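Local coordinates for protein rhamnonate dehydratase (Gibberella zeae PH-1, PDB 3FXG) that probably catalyses the magnesium-dependent dehydration of L-rhamnonate to 2-keto-3-deoxy-L-rhamnonate, as a member of the enolase superfamily, at residues Arg125-Ile130 with His276-Arg280. Coordinates in Å, arbitrary orientation, origin at the centre of the assembly. Numbering follows the deposited sequence.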
loop_
_atom_site.group_PDB
_atom_site.type_symbol
_atom_site.label_atom_id
_atom_site.label_comp_id
_atom_site.label_asym_id
_atom_site.label_seq_id
_atom_site.Cartn_x
_atom_site.Cartn_y
_atom_site.Cartn_z
ATOM N N ARG A 125 19.074 -24.507 -2.041
ATOM C CA ARG A 125 18.057 -23.620 -1.476
ATOM C C ARG A 125 16.695 -24.300 -1.479
ATOM O O ARG A 125 15.908 -24.141 -0.543
ATOM C CB ARG A 125 17.993 -22.288 -2.230
ATOM C CG ARG A 125 19.252 -21.454 -2.062
ATOM C CD ARG A 125 19.047 -20.004 -2.486
ATOM N NE ARG A 125 18.620 -19.864 -3.876
ATOM C CZ ARG A 125 17.417 -19.438 -4.251
ATOM N NH1 ARG A 125 16.514 -19.115 -3.334
ATOM N NH2 ARG A 125 17.127 -19.305 -5.542
ATOM N N LYS A 126 16.416 -25.064 -2.528
ATOM C CA LYS A 126 15.153 -25.779 -2.609
ATOM C C LYS A 126 15.357 -27.113 -3.318
ATOM O O LYS A 126 16.386 -27.334 -3.955
ATOM C CB LYS A 126 14.112 -24.937 -3.356
ATOM C CG LYS A 126 13.831 -23.587 -2.681
ATOM C CD LYS A 126 12.641 -22.874 -3.284
ATOM C CE LYS A 126 12.517 -21.447 -2.750
ATOM N NZ LYS A 126 12.313 -21.370 -1.272
ATOM N N GLY A 127 14.388 -28.011 -3.175
ATOM C CA GLY A 127 14.472 -29.295 -3.854
ATOM C C GLY A 127 15.371 -30.374 -3.281
ATOM O O GLY A 127 15.685 -30.390 -2.090
ATOM N N LEU A 128 15.786 -31.279 -4.161
ATOM C CA LEU A 128 16.629 -32.425 -3.810
ATOM C C LEU A 128 17.768 -32.202 -2.811
ATOM O O LEU A 128 17.905 -32.956 -1.847
ATOM C CB LEU A 128 17.189 -33.055 -5.092
ATOM C CG LEU A 128 18.050 -34.311 -4.925
ATOM C CD1 LEU A 128 17.269 -35.385 -4.187
ATOM C CD2 LEU A 128 18.483 -34.812 -6.291
ATOM N N PRO A 129 18.610 -31.181 -3.027
ATOM C CA PRO A 129 19.711 -30.949 -2.084
ATOM C C PRO A 129 19.217 -30.757 -0.652
ATOM O O PRO A 129 19.845 -31.220 0.307
ATOM C CB PRO A 129 20.377 -29.687 -2.633
ATOM C CG PRO A 129 20.091 -29.765 -4.100
ATOM C CD PRO A 129 18.650 -30.207 -4.128
ATOM N N ILE A 130 18.085 -30.074 -0.515
ATOM C CA ILE A 130 17.507 -29.808 0.793
ATOM C C ILE A 130 16.926 -31.090 1.385
ATOM O O ILE A 130 16.927 -31.278 2.599
ATOM C CB ILE A 130 16.411 -28.718 0.701
ATOM C CG1 ILE A 130 16.969 -27.489 -0.027
ATOM C CG2 ILE A 130 15.948 -28.318 2.093
ATOM C CD1 ILE A 130 18.259 -26.945 0.578
ATOM N N HIS A 276 5.749 -28.659 -0.891
ATOM C CA HIS A 276 6.832 -28.505 -1.852
ATOM C C HIS A 276 7.559 -27.168 -1.724
ATOM O O HIS A 276 8.049 -26.616 -2.706
ATOM C CB HIS A 276 6.317 -28.717 -3.273
ATOM C CG HIS A 276 5.794 -30.099 -3.511
ATOM N ND1 HIS A 276 4.449 -30.399 -3.489
ATOM C CD2 HIS A 276 6.439 -31.272 -3.714
ATOM C CE1 HIS A 276 4.288 -31.699 -3.668
ATOM N NE2 HIS A 276 5.479 -32.251 -3.806
ATOM N N GLU A 277 7.620 -26.655 -0.497
ATOM C CA GLU A 277 8.324 -25.409 -0.199
ATOM C C GLU A 277 9.481 -25.798 0.734
ATOM O O GLU A 277 9.399 -26.809 1.431
ATOM C CB GLU A 277 7.383 -24.406 0.473
ATOM C CG GLU A 277 7.979 -23.020 0.662
ATOM C CD GLU A 277 8.698 -22.516 -0.583
ATOM O OE1 GLU A 277 9.858 -22.925 -0.812
ATOM O OE2 GLU A 277 8.097 -21.720 -1.335
ATOM N N TYR A 278 10.547 -25.000 0.755
ATOM C CA TYR A 278 11.729 -25.327 1.559
ATOM C C TYR A 278 12.358 -24.152 2.305
ATOM O O TYR A 278 12.272 -23.009 1.860
ATOM C CB TYR A 278 12.804 -25.934 0.651
ATOM C CG TYR A 278 12.274 -26.920 -0.369
ATOM C CD1 TYR A 278 12.407 -28.295 -0.178
ATOM C CD2 TYR A 278 11.615 -26.475 -1.516
ATOM C CE1 TYR A 278 11.894 -29.203 -1.107
ATOM C CE2 TYR A 278 11.097 -27.372 -2.446
ATOM C CZ TYR A 278 11.239 -28.733 -2.235
ATOM O OH TYR A 278 10.722 -29.613 -3.156
ATOM N N SER A 279 13.020 -24.471 3.421
ATOM C CA SER A 279 13.728 -23.518 4.285
ATOM C C SER A 279 12.849 -22.491 4.983
ATOM O O SER A 279 11.703 -22.260 4.593
ATOM C CB SER A 279 14.824 -22.777 3.504
ATOM O OG SER A 279 14.321 -21.597 2.898
ATOM N N ARG A 280 13.400 -21.865 6.020
ATOM C CA ARG A 280 12.656 -20.860 6.767
ATOM C C ARG A 280 12.374 -19.660 5.871
ATOM O O ARG A 280 11.381 -18.956 6.051
ATOM C CB ARG A 280 13.432 -20.428 8.022
ATOM C CG ARG A 280 14.853 -19.889 7.800
ATOM C CD ARG A 280 15.493 -19.559 9.159
ATOM N NE ARG A 280 16.853 -19.023 9.080
ATOM C CZ ARG A 280 17.963 -19.748 9.197
ATOM N NH1 ARG A 280 17.892 -21.061 9.390
ATOM N NH2 ARG A 280 19.150 -19.154 9.148
HETATM O O HOH W 1 14.886 -21.606 0.218
#
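A salt bridge of 2.9 Å between Lys126 NZ and Glu277 OE1 spans the seam where the N-terminal capping domain of the enolase superfamily meets the TIM-barrel domain, and it illustrates how a buried charge pair is built into a domain interface. The same carboxylate oxygen, Glu277 OE1, accepts a hydrogen bond from the backbone N of Tyr278 at 2.7 Å, which fixes the acid on its own loop. Water 1 extends the network: it accepts from Lys126 NZ at 3.0 Å and lies within hydrogen-bonding distance of both Arg125 O, at 2.8 Å, and Ser279 OG, at 2.7 Å. A second copy of the subunit adjoins this polar cluster, its Asp254 pairing with the guanidinium of Arg125.

Segment 276-280 follows barrel strand 270-273, which precedes the magnesium ligand Glu275, and leads into helix 279-287; the Glu277 side chain lies about 12 Å from the metal, too far to be a ligand. Beside these polar groups, Tyr278 lies flat against the turn entering helix 128-148. Its CD2 is 3.5 Å from Lys126 CB, and Ile130 CB approaches its CD1 at 4.1 Å. Gly127 sits at the N-cap position with a phi of 78°, a positive value that by itself favours glycine; its N comes within 3.4 Å of Tyr278 CZ, and its CA makes a CH-pi contact 4.0 Å from the Tyr278 ring centroid, 26° off the normal.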